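Terminal oxygenase component of carbazole (Janthinobacterium sp., PDB 7BUG) serves as the terminal oxygenase of carbazole 1,9a-dioxygenase, adding oxygen at the angular C-9a and adjacent C-1 positions of carbazole. Local coordinates at residues Y18-L23 against Q374-Q379; H28-M33 against W265-L270; V32-E37 against Y295-L300. All coordinates share one frame; numbering follows the deposited sequence.

The three contacts tie N-terminal parts of the chain, in order 18-23, 28-33 and 32-37, to later ones at 374-379, 265-270 and 295-300. Contacts 2 and 3, centres about 11 Å apart, share Val32 and Met33 and join the Rieske and catalytic domains: contact 2 sets the first residues of strand 28-32 against the turn between strands 261-265 and 269-273, contact 3 sets its far end and the following corner against strand 293-303 of the same seven-stranded sheet. Pro31 packs on Phe297 between them. Contact 1, about 14 Å from contact 2 and about 23 Å from contact 3 between centres, fastens the N-terminal region to the C-terminal tail, where Gln374 N meets His28 NE2.

Contact 1: Y18-L23 against Q374-Q379; sequences YVDAKL and QGIQTQ
Ile376 begins the contact, its CG2 branch lying anti to the backbone N and 4.0 Å from Asp20 OD2. The two side chains cross at about a right angle, while CG1 of Ile376 is 4.4 Å from Ala21 CB; two conformers of Ile376 are deposited, and these distances belong to one of them. Both carboxylate oxygens of Asp20 accept backbone bonds from the chain start, OD1 from Asn3 N and OD2 from Ala2 N. Gln377 follows, and its methylene CG packs 3.8 Å from Leu23 CB. The chain then bends at chi2 (84°), and the amide at its end is held by Arg26 and the carbonyl of Leu49. Gln377 O also receives a hydrogen bond from a water, 2.7 Å away, that itself accepts from Leu23 N at 2.9 Å, so the water bridges the two backbones. At Thr378 the touching atom is the carbonyl carbon, 3.9 Å from Leu23 CD1. The same methyl is also 3.9 Å from Gln379 NE2; these side chains cross at about a right angle, and NE2 has its polar partner in Glu291. An inverse gamma turn centred on Ala21 follows helix 16-20, beside a C-terminal tail where Thr378 is the N-cap of helix 379-382.

Contact 2: H28-M33 against W265-L270; sequences HWYPVM and WLPGVL
A cis peptide bond precedes Pro267, whose CB touches both His28 and Tyr30, with CG beside it. Over a face of the imidazole this CB makes a CH-pi contact, 4.2 Å from the centroid of the His28 ring and 28° off its normal. The same carbon stands 3.5 Å from Tyr30 OH, and the neighbouring CG of Pro267 lies 3.6 Å from Tyr30 CE1. CG also sits 3.5 Å from the backbone Trp29 O, so the proline packs against main chain as well as rings. The proline and the two aromatic side chains run past one another in opposite senses. A chi1 of -62° puts CG of His28 beside its backbone N. Both ring nitrogens are bonded, ND1 to Asp148 OD1 and NE2 to Gln374 N. The backbone donor at NE2 is consistent with a proton on ND1, and the two bonds fix the ring's rotation. Tyr30 OH is held in turn by Phe25 O. Behind Pro267, Gly268 and Val269 face Trp265 in a classic beta bulge, which closes the hairpin of strands 261-265 and 269-273. The tip of this catalytic-domain hairpin is what meets strand 28-32, an outer strand of the Rieske domain sheet.

Contact 3: V32-E37 against Y295-L300; sequences VMFSKE and YYFQTL
Where the chain turns a corner after strand 28-32 of the Rieske domain sheet, Phe34 meets Phe297 of strand 293-303 in the catalytic domain. The two side chains reach toward each other tip to tip and their rings form an offset stack, with centroids 4.6 Å apart and planes at 24°. The closest atoms are Phe34 CE1 and Phe297 CZ, 3.5 Å apart, with CZ over the face of the Phe34 ring but displaced toward its rim. Farther along the Phe297 ring CE2 comes 3.6 Å from Met33 N, with Met33 CA in the ring plane at the edge. Val32 O stands 4.1 Å from Tyr295 CZ, over that ring's face toward its rim. The Phe34 backbone is held by its own turn: Phe34 N donates to Glu37 OE1 at 2.8 Å, almost straight at 176°, on the anti side and 27° out of the carboxylate plane. Glu37 N returns a bond to Phe34 O, 2.9 Å long. No hydrogen bond crosses between the two segments, which implies that ring stacking and van der Waals packing carry this junction, while the polar bonds probably help set the shape of the turn presenting Phe34.

Contact 1: Y18-L23 against Q374-Q379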
ATOM      1  N   TYR A  18     -27.341  -5.028  -1.041  1.00 12.76           N
ATOM      2  CA  TYR A  18     -26.536  -5.191   0.219  1.00 13.22           C
ATOM      3  C   TYR A  18     -25.077  -5.440  -0.129  1.00 14.86           C
ATOM      4  O   TYR A  18     -24.194  -4.855   0.520  1.00 14.80           O
ATOM      5  CB  TYR A  18     -27.098  -6.332   1.031  1.00 13.15           C
ATOM      6  CG  TYR A  18     -26.323  -6.631   2.287  1.00 13.91           C
ATOM      7  CD1 TYR A  18     -26.409  -5.823   3.390  1.00 13.52           C
ATOM      8  CD2 TYR A  18     -25.482  -7.712   2.332  1.00 14.48           C
ATOM      9  CE1 TYR A  18     -25.712  -6.147   4.555  1.00 14.07           C
ATOM     10  CE2 TYR A  18     -24.794  -8.056   3.472  1.00 13.64           C
ATOM     11  CZ  TYR A  18     -24.925  -7.290   4.599  1.00 13.65           C
ATOM     12  OH  TYR A  18     -24.354  -7.644   5.794  1.00 12.69           O
ATOM     13  N   VAL A  19     -24.802  -6.331  -1.095  1.00 14.96           N
ATOM     14  CA  VAL A  19     -23.406  -6.603  -1.535  1.00 15.10           C
ATOM     15  C   VAL A  19     -22.804  -5.353  -2.175  1.00 14.61           C
ATOM     16  O   VAL A  19     -21.588  -5.099  -2.031  1.00 15.07           O
ATOM     17  CB  VAL A  19     -23.360  -7.828  -2.465  1.00 15.26           C
ATOM     18  CG1 VAL A  19     -21.985  -7.956  -3.056  1.00 16.98           C
ATOM     19  CG2 VAL A  19     -23.779  -9.051  -1.701  1.00 18.24           C
ATOM     20  N   ASP A  20     -23.607  -4.509  -2.826  1.00 13.71           N
ATOM     21  CA  ASP A  20     -23.068  -3.280  -3.413  1.00 14.30           C
ATOM     22  C   ASP A  20     -22.731  -2.251  -2.320  1.00 13.88           C
ATOM     23  O   ASP A  20     -21.942  -1.292  -2.592  1.00 14.36           O
ATOM     24  CB  ASP A  20     -24.088  -2.676  -4.376  1.00 15.19           C
ATOM     25  CG  ASP A  20     -23.476  -1.742  -5.369  1.00 17.87           C
ATOM     26  OD1 ASP A  20     -22.340  -2.001  -5.777  1.00 18.06           O
ATOM     27  OD2 ASP A  20     -24.213  -0.828  -5.800  1.00 22.35           O
ATOM     28  N   ALA A  21     -23.328  -2.372  -1.144  1.00 13.98           N
ATOM     29  CA  ALA A  21     -23.297  -1.299  -0.118  1.00 12.30           C
ATOM     30  C   ALA A  21     -22.012  -1.332   0.733  1.00 11.97           C
ATOM     31  O   ALA A  21     -22.074  -1.272   1.962  1.00 11.59           O
ATOM     32  CB  ALA A  21     -24.568  -1.281   0.673  1.00 12.56           C
ATOM     33  N   LYS A  22     -20.856  -1.341   0.068  1.00 13.89           N
ATOM     34  CA  LYS A  22     -19.522  -1.400   0.685  1.00 14.82           C
ATOM     35  C   LYS A  22     -19.283  -0.194   1.600  1.00 15.03           C
ATOM     36  O   LYS A  22     -18.614  -0.349   2.656  1.00 13.17           O
ATOM     37  CB  LYS A  22     -18.480  -1.512  -0.436  1.00 17.93           C
ATOM     38  CG  LYS A  22     -17.056  -1.668   0.049  1.00 26.32           C
ATOM     39  CD  LYS A  22     -16.120  -1.789  -1.121  1.00 27.81           C
ATOM     40  CE  LYS A  22     -16.468  -2.989  -1.970  1.00 31.34           C
ATOM     41  NZ  LYS A  22     -15.220  -3.599  -2.486  1.00 31.60           N
ATOM     42  N   LEU A  23     -19.836   0.975   1.259  1.00 13.68           N
ATOM     43  CA  LEU A  23     -19.684   2.217   2.062  1.00 15.44           C
ATOM     44  C   LEU A  23     -20.870   2.468   2.990  1.00 13.99           C
ATOM     45  O   LEU A  23     -20.875   3.534   3.654  1.00 15.87           O
ATOM     46  CB  LEU A  23     -19.527   3.411   1.112  1.00 16.28           C
ATOM     47  CG  LEU A  23     -18.161   3.586   0.493  1.00 21.03           C
ATOM     48  CD1 LEU A  23     -18.234   4.626  -0.621  1.00 24.35           C
ATOM     49  CD2 LEU A  23     -17.117   3.983   1.548  1.00 23.71           C
ATOM     50  N   GLN A 374     -32.245   3.268   2.554  1.00 14.11           N
ATOM     51  CA  GLN A 374     -32.653   4.573   1.974  1.00 14.62           C
ATOM     52  C   GLN A 374     -31.635   5.099   0.967  1.00 14.11           C
ATOM     53  O   GLN A 374     -31.738   6.272   0.560  1.00 16.03           O
ATOM     54  CB  GLN A 374     -32.935   5.571   3.096  1.00 14.64           C
ATOM     55  CG  GLN A 374     -34.041   5.119   4.041  1.00 15.96           C
ATOM     56  CD  GLN A 374     -35.420   5.237   3.426  1.00 22.15           C
ATOM     57  OE1 GLN A 374     -35.598   5.929   2.458  1.00 24.93           O
ATOM     58  NE2 GLN A 374     -36.406   4.550   3.973  1.00 25.94           N
ATOM     59  N   GLY A 375     -30.705   4.277   0.503  1.00 15.09           N
ATOM     60  CA  GLY A 375     -29.779   4.669  -0.550  1.00 14.62           C
ATOM     61  C   GLY A 375     -28.429   3.995  -0.395  1.00 14.77           C
ATOM     62  O   GLY A 375     -28.003   3.766   0.751  1.00 15.82           O
ATOM     63  N   ILE A 376     -27.761   3.736  -1.503  0.51 14.06           N
ATOM     64  CA  ILE A 376     -26.394   3.134  -1.498  0.51 14.22           C
ATOM     65  C   ILE A 376     -25.369   4.253  -1.643  0.51 13.46           C
ATOM     66  O   ILE A 376     -25.295   4.929  -2.693  0.51 14.17           O
ATOM     67  CB  ILE A 376     -26.254   2.031  -2.557  0.51 14.99           C
ATOM     68  CG1 ILE A 376     -27.154   0.859  -2.165  0.51 15.57           C
ATOM     69  CG2 ILE A 376     -24.804   1.620  -2.742  0.51 15.54           C
ATOM     70  CD1 ILE A 376     -27.362  -0.154  -3.237  0.51 16.29           C
ATOM     71  N   GLN A 377     -24.542   4.410  -0.614  1.00 12.77           N
ATOM     72  CA  GLN A 377     -23.459   5.410  -0.676  1.00 12.20           C
ATOM     73  C   GLN A 377     -22.433   4.961  -1.700  1.00 13.33           C
ATOM     74  O   GLN A 377     -22.035   3.752  -1.715  1.00 13.11           O
ATOM     75  CB  GLN A 377     -22.826   5.557   0.709  1.00 10.78           C
ATOM     76  CG  GLN A 377     -21.635   6.491   0.717  1.00 10.57           C
ATOM     77  CD  GLN A 377     -22.035   7.944   0.858  1.00 11.78           C
ATOM     78  OE1 GLN A 377     -23.193   8.306   0.590  1.00 12.43           O
ATOM     79  NE2 GLN A 377     -21.125   8.799   1.309  1.00 11.39           N
ATOM     80  N   THR A 378     -21.976   5.892  -2.520  1.00 13.83           N
ATOM     81  CA  THR A 378     -20.989   5.577  -3.580  1.00 15.44           C
ATOM     82  C   THR A 378     -19.831   6.571  -3.544  1.00 17.33           C
ATOM     83  O   THR A 378     -19.884   7.554  -2.817  1.00 15.69           O
ATOM     84  CB  THR A 378     -21.632   5.634  -4.976  1.00 16.99           C
ATOM     85  OG1 THR A 378     -21.807   7.012  -5.300  1.00 17.32           O
ATOM     86  CG2 THR A 378     -22.948   4.897  -5.052  1.00 20.62           C
ATOM     87  N   GLN A 379     -18.771   6.208  -4.239  1.00 18.90           N
ATOM     88  CA  GLN A 379     -17.551   7.040  -4.305  1.00 20.72           C
ATOM     89  C   GLN A 379     -17.958   8.369  -4.941  1.00 20.41           C
ATOM     90  O   GLN A 379     -17.339   9.404  -4.615  1.00 20.60           O
ATOM     91  CB  GLN A 379     -16.409   6.295  -5.017  1.00 23.79           C
ATOM     92  CG  GLN A 379     -15.391   5.657  -4.084  1.00 29.83           C
ATOM     93  CD  GLN A 379     -14.808   6.561  -3.025  1.00 30.45           C
ATOM     94  OE1 GLN A 379     -14.393   7.709  -3.262  1.00 40.70           O
ATOM     95  NE2 GLN A 379     -14.742   6.024  -1.825  1.00 36.75           N
TER
HETATM   96  O   HOH W   1     -22.332   1.690  -0.017  1.00 13.33           O

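Contact 2: H28-M33 against W265-L270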
ATOM      1  N   HIS A  28     -29.592   7.691   6.329  1.00 10.34           N
ATOM      2  CA  HIS A  28     -29.919   7.195   7.666  1.00 10.21           C
ATOM      3  C   HIS A  28     -29.106   7.980   8.697  1.00 10.30           C
ATOM      4  O   HIS A  28     -28.099   8.589   8.342  1.00 11.06           O
ATOM      5  CB  HIS A  28     -29.625   5.693   7.832  1.00  9.93           C
ATOM      6  CG  HIS A  28     -30.387   4.769   6.956  1.00 10.49           C
ATOM      7  ND1 HIS A  28     -31.507   4.130   7.396  1.00 11.00           N
ATOM      8  CD2 HIS A  28     -30.180   4.373   5.691  1.00 11.82           C
ATOM      9  CE1 HIS A  28     -31.955   3.376   6.381  1.00 11.22           C
ATOM     10  NE2 HIS A  28     -31.168   3.475   5.341  1.00 11.07           N
ATOM     11  N   TRP A  29     -29.585   7.935   9.912  1.00 10.72           N
ATOM     12  CA  TRP A  29     -28.911   8.403  11.120  1.00 10.93           C
ATOM     13  C   TRP A  29     -27.869   7.372  11.544  1.00 10.99           C
ATOM     14  O   TRP A  29     -28.204   6.194  11.573  1.00 11.04           O
ATOM     15  CB  TRP A  29     -29.909   8.617  12.242  1.00 11.22           C
ATOM     16  CG  TRP A  29     -30.875   9.737  12.047  1.00 12.61           C
ATOM     17  CD1 TRP A  29     -32.173   9.635  11.642  1.00 13.82           C
ATOM     18  CD2 TRP A  29     -30.639  11.122  12.339  1.00 11.79           C
ATOM     19  NE1 TRP A  29     -32.757  10.868  11.629  1.00 14.94           N
ATOM     20  CE2 TRP A  29     -31.868  11.784  12.096  1.00 12.87           C
ATOM     21  CE3 TRP A  29     -29.552  11.867  12.794  1.00 12.55           C
ATOM     22  CZ2 TRP A  29     -31.999  13.158  12.244  1.00 13.86           C
ATOM     23  CZ3 TRP A  29     -29.700  13.207  13.001  1.00 12.60           C
ATOM     24  CH2 TRP A  29     -30.907  13.845  12.725  1.00 14.07           C
ATOM     25  N   TYR A  30     -26.708   7.882  11.952  1.00 11.58           N
ATOM     26  CA  TYR A  30     -25.640   7.049  12.543  1.00 10.61           C
ATOM     27  C   TYR A  30     -25.045   7.711  13.780  1.00  9.80           C
ATOM     28  O   TYR A  30     -24.720   8.888  13.738  1.00 11.46           O
ATOM     29  CB  TYR A  30     -24.489   6.875  11.544  1.00 10.51           C
ATOM     30  CG  TYR A  30     -24.876   6.062  10.344  1.00 10.98           C
ATOM     31  CD1 TYR A  30     -24.844   4.687  10.377  1.00 10.17           C
ATOM     32  CD2 TYR A  30     -25.306   6.663   9.190  1.00 10.12           C
ATOM     33  CE1 TYR A  30     -25.172   3.928   9.259  1.00 11.26           C
ATOM     34  CE2 TYR A  30     -25.692   5.933   8.085  1.00 10.25           C
ATOM     35  CZ  TYR A  30     -25.607   4.553   8.107  1.00 10.74           C
ATOM     36  OH  TYR A  30     -25.988   3.878   6.987  1.00 11.80           O
ATOM     37  N   PRO A  31     -24.775   6.938  14.827  1.00  9.84           N
ATOM     38  CA  PRO A  31     -24.028   7.446  15.973  1.00 10.25           C
ATOM     39  C   PRO A  31     -22.535   7.486  15.692  1.00 10.73           C
ATOM     40  O   PRO A  31     -22.040   6.589  15.027  1.00 13.42           O
ATOM     41  CB  PRO A  31     -24.382   6.491  17.097  1.00 10.46           C
ATOM     42  CG  PRO A  31     -24.527   5.192  16.408  1.00 11.19           C
ATOM     43  CD  PRO A  31     -25.155   5.528  15.056  1.00 10.67           C
ATOM     44  N   VAL A  32     -21.857   8.533  16.153  1.00 11.40           N
ATOM     45  CA  VAL A  32     -20.406   8.662  15.826  1.00 12.09           C
ATOM     46  C   VAL A  32     -19.570   8.944  17.066  1.00 14.43           C
ATOM     47  O   VAL A  32     -18.359   8.740  16.982  1.00 13.22           O
ATOM     48  CB  VAL A  32     -20.201   9.753  14.778  1.00 13.30           C
ATOM     49  CG1 VAL A  32     -20.851   9.339  13.448  1.00 14.38           C
ATOM     50  CG2 VAL A  32     -20.712  11.083  15.221  1.00 13.27           C
ATOM     51  N   MET A  33     -20.171   9.428  18.138  1.00 13.36           N
ATOM     52  CA  MET A  33     -19.409   9.756  19.371  1.00 14.56           C
ATOM     53  C   MET A  33     -20.417  10.010  20.481  1.00 14.56           C
ATOM     54  O   MET A  33     -21.618   9.995  20.217  1.00 13.61           O
ATOM     55  CB  MET A  33     -18.526  10.986  19.192  1.00 15.95           C
ATOM     56  CG  MET A  33     -19.269  12.251  19.043  1.00 17.00           C
ATOM     57  SD  MET A  33     -18.124  13.652  18.742  1.00 24.15           S
ATOM     58  CE  MET A  33     -17.669  13.327  17.054  1.00 25.48           C
ATOM     59  N   TRP A 265     -31.444  -4.085  13.058  1.00 13.74           N
ATOM     60  CA  TRP A 265     -32.257  -2.980  12.472  1.00 14.41           C
ATOM     61  C   TRP A 265     -31.406  -2.214  11.476  1.00 14.27           C
ATOM     62  O   TRP A 265     -30.228  -1.949  11.788  1.00 14.06           O
ATOM     63  CB  TRP A 265     -32.724  -2.066  13.609  1.00 14.76           C
ATOM     64  CG  TRP A 265     -33.504  -2.820  14.638  1.00 14.73           C
ATOM     65  CD1 TRP A 265     -33.010  -3.516  15.698  1.00 15.39           C
ATOM     66  CD2 TRP A 265     -34.925  -3.073  14.622  1.00 17.18           C
ATOM     67  NE1 TRP A 265     -34.017  -4.150  16.384  1.00 16.09           N
ATOM     68  CE2 TRP A 265     -35.206  -3.897  15.736  1.00 17.64           C
ATOM     69  CE3 TRP A 265     -35.975  -2.676  13.775  1.00 17.49           C
ATOM     70  CZ2 TRP A 265     -36.499  -4.331  16.033  1.00 16.94           C
ATOM     71  CZ3 TRP A 265     -37.241  -3.136  14.056  1.00 17.64           C
ATOM     72  CH2 TRP A 265     -37.495  -3.939  15.170  1.00 18.99           C
ATOM     73  N   LEU A 266     -32.010  -1.770  10.375  1.00 12.65           N
ATOM     74  CA  LEU A 266     -31.385  -0.699   9.568  1.00 12.40           C
ATOM     75  C   LEU A 266     -31.184   0.527  10.449  1.00 12.90           C
ATOM     76  O   LEU A 266     -32.059   0.895  11.226  1.00 12.64           O
ATOM     77  CB  LEU A 266     -32.206  -0.387   8.318  1.00 13.68           C
ATOM     78  CG  LEU A 266     -32.044  -1.374   7.165  1.00 13.85           C
ATOM     79  CD1 LEU A 266     -33.185  -1.164   6.174  1.00 14.14           C
ATOM     80  CD2 LEU A 266     -30.707  -1.198   6.452  1.00 13.99           C
ATOM     81  N   PRO A 267     -30.070   1.271  10.263  1.00 11.60           N
ATOM     82  CA  PRO A 267     -29.069   0.979   9.221  1.00 11.83           C
ATOM     83  C   PRO A 267     -27.969  -0.057   9.544  1.00 10.96           C
ATOM     84  O   PRO A 267     -27.124  -0.339   8.690  1.00 11.98           O
ATOM     85  CB  PRO A 267     -28.370   2.342   9.041  1.00 12.37           C
ATOM     86  CG  PRO A 267     -28.422   2.930  10.459  1.00 12.55           C
ATOM     87  CD  PRO A 267     -29.778   2.524  10.973  1.00 12.40           C
ATOM     88  N   GLY A 268     -27.983  -0.598  10.742  1.00 11.93           N
ATOM     89  CA  GLY A 268     -26.994  -1.607  11.158  1.00 11.95           C
ATOM     90  C   GLY A 268     -26.767  -1.522  12.652  1.00 10.94           C
ATOM     91  O   GLY A 268     -25.665  -1.124  13.129  1.00 12.42           O
ATOM     92  N   VAL A 269     -27.792  -1.891  13.412  1.00 12.14           N
ATOM     93  CA  VAL A 269     -27.759  -1.791  14.880  1.00 11.78           C
ATOM     94  C   VAL A 269     -28.465  -3.019  15.434  1.00 12.57           C
ATOM     95  O   VAL A 269     -29.610  -3.350  15.028  1.00 12.28           O
ATOM     96  CB  VAL A 269     -28.326  -0.480  15.452  1.00 12.84           C
ATOM     97  CG1 VAL A 269     -29.674  -0.135  14.893  1.00 13.42           C
ATOM     98  CG2 VAL A 269     -28.418  -0.530  16.945  1.00 13.81           C
ATOM     99  N   LEU A 270     -27.763  -3.689  16.337  1.00 11.90           N
ATOM    100  CA  LEU A 270     -28.216  -4.920  17.013  1.00 13.04           C
ATOM    101  C   LEU A 270     -28.792  -4.553  18.381  1.00 12.44           C
ATOM    102  O   LEU A 270     -28.220  -3.736  19.135  1.00 14.48           O
ATOM    103  CB  LEU A 270     -27.012  -5.848  17.180  1.00 13.79           C
ATOM    104  CG  LEU A 270     -27.290  -7.249  17.736  1.00 14.56           C
ATOM    105  CD1 LEU A 270     -27.871  -8.149  16.653  1.00 15.00           C
ATOM    106  CD2 LEU A 270     -26.025  -7.874  18.305  1.00 15.58           C
TER

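Contact 3: V32-E37 against Y295-L300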
ATOM      1  N   VAL A  32     -21.857   8.533  16.153  1.00 11.40           N
ATOM      2  CA  VAL A  32     -20.406   8.662  15.826  1.00 12.09           C
ATOM      3  C   VAL A  32     -19.570   8.944  17.066  1.00 14.43           C
ATOM      4  O   VAL A  32     -18.359   8.740  16.982  1.00 13.22           O
ATOM      5  CB  VAL A  32     -20.201   9.753  14.778  1.00 13.30           C
ATOM      6  CG1 VAL A  32     -20.851   9.339  13.448  1.00 14.38           C
ATOM      7  CG2 VAL A  32     -20.712  11.083  15.221  1.00 13.27           C
ATOM      8  N   MET A  33     -20.171   9.428  18.138  1.00 13.36           N
ATOM      9  CA  MET A  33     -19.409   9.756  19.371  1.00 14.56           C
ATOM     10  C   MET A  33     -20.417  10.010  20.481  1.00 14.56           C
ATOM     11  O   MET A  33     -21.618   9.995  20.217  1.00 13.61           O
ATOM     12  CB  MET A  33     -18.526  10.986  19.192  1.00 15.95           C
ATOM     13  CG  MET A  33     -19.269  12.251  19.043  1.00 17.00           C
ATOM     14  SD  MET A  33     -18.124  13.652  18.742  1.00 24.15           S
ATOM     15  CE  MET A  33     -17.669  13.327  17.054  1.00 25.48           C
ATOM     16  N   PHE A  34     -19.922  10.138  21.701  1.00 14.88           N
ATOM     17  CA  PHE A  34     -20.773  10.458  22.877  1.00 15.22           C
ATOM     18  C   PHE A  34     -20.791  11.965  23.087  1.00 14.10           C
ATOM     19  O   PHE A  34     -19.873  12.676  22.739  1.00 15.09           O
ATOM     20  CB  PHE A  34     -20.308   9.686  24.109  1.00 16.19           C
ATOM     21  CG  PHE A  34     -20.469   8.199  23.955  1.00 17.41           C
ATOM     22  CD1 PHE A  34     -21.715   7.608  24.050  1.00 22.03           C
ATOM     23  CD2 PHE A  34     -19.383   7.415  23.620  1.00 19.90           C
ATOM     24  CE1 PHE A  34     -21.872   6.229  23.891  1.00 22.14           C
ATOM     25  CE2 PHE A  34     -19.542   6.045  23.475  1.00 19.18           C
ATOM     26  CZ  PHE A  34     -20.779   5.464  23.550  1.00 20.52           C
ATOM     27  N   SER A  35     -21.937  12.456  23.525  1.00 14.41           N
ATOM     28  CA  SER A  35     -22.169  13.890  23.790  1.00 14.81           C
ATOM     29  C   SER A  35     -21.026  14.468  24.636  1.00 15.61           C
ATOM     30  O   SER A  35     -20.576  15.608  24.338  1.00 16.79           O
ATOM     31  CB  SER A  35     -23.476  14.020  24.491  1.00 15.31           C
ATOM     32  OG  SER A  35     -24.561  13.673  23.633  1.00 17.03           O
ATOM     33  N   LYS A  36     -20.558  13.706  25.619  1.00 18.20           N
ATOM     34  CA  LYS A  36     -19.561  14.218  26.619  1.00 22.47           C
ATOM     35  C   LYS A  36     -18.205  14.367  25.931  1.00 23.07           C
ATOM     36  O   LYS A  36     -17.308  14.953  26.499  1.00 23.87           O
ATOM     37  CB  LYS A  36     -19.463  13.256  27.796  1.00 26.26           C
ATOM     38  CG  LYS A  36     -18.885  11.890  27.434  1.00 31.54           C
ATOM     39  CD  LYS A  36     -18.750  10.902  28.584  1.00 38.00           C
ATOM     40  CE  LYS A  36     -19.838  11.027  29.623  1.00 41.84           C
ATOM     41  NZ  LYS A  36     -19.642  10.005  30.673  1.00 47.04           N
ATOM     42  N   GLU A  37     -18.050  13.835  24.724  1.00 19.24           N
ATOM     43  CA  GLU A  37     -16.739  13.868  24.034  1.00 21.04           C
ATOM     44  C   GLU A  37     -16.588  15.115  23.201  1.00 20.29           C
ATOM     45  O   GLU A  37     -15.523  15.273  22.559  1.00 24.40           O
ATOM     46  CB  GLU A  37     -16.562  12.646  23.148  1.00 21.49           C
ATOM     47  CG  GLU A  37     -16.519  11.374  23.952  1.00 22.94           C
ATOM     48  CD  GLU A  37     -16.335  10.107  23.134  1.00 27.13           C
ATOM     49  OE1 GLU A  37     -17.126   9.875  22.174  1.00 20.65           O
ATOM     50  OE2 GLU A  37     -15.388   9.336  23.477  1.00 30.86           O
ATOM     51  N   TYR A 295     -16.957   2.159  13.002  1.00 10.90           N
ATOM     52  CA  TYR A 295     -17.088   2.400  14.458  1.00 12.17           C
ATOM     53  C   TYR A 295     -17.910   1.268  15.074  1.00 12.31           C
ATOM     54  O   TYR A 295     -18.958   0.891  14.579  1.00 12.99           O
ATOM     55  CB  TYR A 295     -17.827   3.684  14.818  1.00 11.96           C
ATOM     56  CG  TYR A 295     -17.157   4.969  14.493  1.00 13.05           C
ATOM     57  CD1 TYR A 295     -16.098   5.370  15.285  1.00 16.49           C
ATOM     58  CD2 TYR A 295     -17.581   5.798  13.456  1.00 14.45           C
ATOM     59  CE1 TYR A 295     -15.440   6.543  15.026  1.00 17.97           C
ATOM     60  CE2 TYR A 295     -16.922   6.982  13.185  1.00 16.39           C
ATOM     61  CZ  TYR A 295     -15.875   7.368  14.009  1.00 19.35           C
ATOM     62  OH  TYR A 295     -15.159   8.519  13.820  1.00 25.18           O
ATOM     63  N   TYR A 296     -17.406   0.662  16.131  1.00 11.26           N
ATOM     64  CA  TYR A 296     -18.144  -0.332  16.930  1.00 12.56           C
ATOM     65  C   TYR A 296     -18.675   0.434  18.126  1.00 12.22           C
ATOM     66  O   TYR A 296     -17.931   0.736  19.120  1.00 12.78           O
ATOM     67  CB  TYR A 296     -17.232  -1.510  17.266  1.00 12.68           C
ATOM     68  CG  TYR A 296     -17.888  -2.538  18.140  1.00 13.44           C
ATOM     69  CD1 TYR A 296     -19.208  -2.921  17.997  1.00 13.05           C
ATOM     70  CD2 TYR A 296     -17.130  -3.254  19.069  1.00 14.09           C
ATOM     71  CE1 TYR A 296     -19.787  -3.897  18.784  1.00 12.91           C
ATOM     72  CE2 TYR A 296     -17.683  -4.273  19.818  1.00 15.10           C
ATOM     73  CZ  TYR A 296     -19.024  -4.589  19.719  1.00 14.93           C
ATOM     74  OH  TYR A 296     -19.645  -5.553  20.505  1.00 15.44           O
ATOM     75  N   PHE A 297     -19.913   0.890  17.984  1.00 11.39           N
ATOM     76  CA  PHE A 297     -20.518   1.856  18.902  1.00 12.43           C
ATOM     77  C   PHE A 297     -21.438   1.070  19.828  1.00 12.96           C
ATOM     78  O   PHE A 297     -22.536   0.646  19.431  1.00 11.50           O
ATOM     79  CB  PHE A 297     -21.218   2.973  18.115  1.00 11.75           C
ATOM     80  CG  PHE A 297     -21.691   4.128  18.967  1.00 12.75           C
ATOM     81  CD1 PHE A 297     -22.891   4.119  19.638  1.00 13.48           C
ATOM     82  CD2 PHE A 297     -20.950   5.276  19.006  1.00 12.18           C
ATOM     83  CE1 PHE A 297     -23.292   5.218  20.383  1.00 12.71           C
ATOM     84  CE2 PHE A 297     -21.326   6.391  19.752  1.00 12.86           C
ATOM     85  CZ  PHE A 297     -22.519   6.350  20.430  1.00 12.87           C
ATOM     86  N   GLN A 298     -20.920   0.749  21.021  1.00 12.16           N
ATOM     87  CA  GLN A 298     -21.554  -0.240  21.909  1.00 13.65           C
ATOM     88  C   GLN A 298     -22.295   0.538  23.017  1.00 13.40           C
ATOM     89  O   GLN A 298     -21.677   1.512  23.562  1.00 14.96           O
ATOM     90  CB  GLN A 298     -20.488  -1.067  22.630  1.00 13.82           C
ATOM     91  CG  GLN A 298     -19.774  -2.110  21.813  1.00 13.99           C
ATOM     92  CD  GLN A 298     -18.634  -2.669  22.659  1.00 15.02           C
ATOM     93  OE1 GLN A 298     -17.774  -1.926  23.123  1.00 17.79           O
ATOM     94  NE2 GLN A 298     -18.701  -3.959  22.931  1.00 14.39           N
ATOM     95  N   THR A 299     -23.537   0.176  23.318  1.00 14.08           N
ATOM     96  CA  THR A 299     -24.302   0.783  24.429  1.00 15.54           C
ATOM     97  C   THR A 299     -25.001  -0.306  25.234  1.00 15.66           C
ATOM     98  O   THR A 299     -25.336  -1.344  24.689  1.00 15.72           O
ATOM     99  CB  THR A 299     -25.352   1.813  23.974  1.00 16.39           C
ATOM    100  OG1 THR A 299     -26.435   1.137  23.348  1.00 17.73           O
ATOM    101  CG2 THR A 299     -24.782   2.866  23.037  1.00 17.65           C
ATOM    102  N   LEU A 300     -25.109  -0.069  26.547  1.00 14.85           N
ATOM    103  CA  LEU A 300     -25.967  -0.872  27.428  1.00 15.04           C
ATOM    104  C   LEU A 300     -27.020   0.073  27.991  1.00 15.98           C
ATOM    105  O   LEU A 300     -26.676   1.209  28.401  1.00 16.38           O
ATOM    106  CB  LEU A 300     -25.158  -1.486  28.578  1.00 16.63           C
ATOM    107  CG  LEU A 300     -24.046  -2.446  28.149  1.00 17.94           C
ATOM    108  CD1 LEU A 300     -23.309  -2.960  29.396  1.00 18.93           C
ATOM    109  CD2 LEU A 300     -24.610  -3.603  27.368  1.00 16.79           C
TER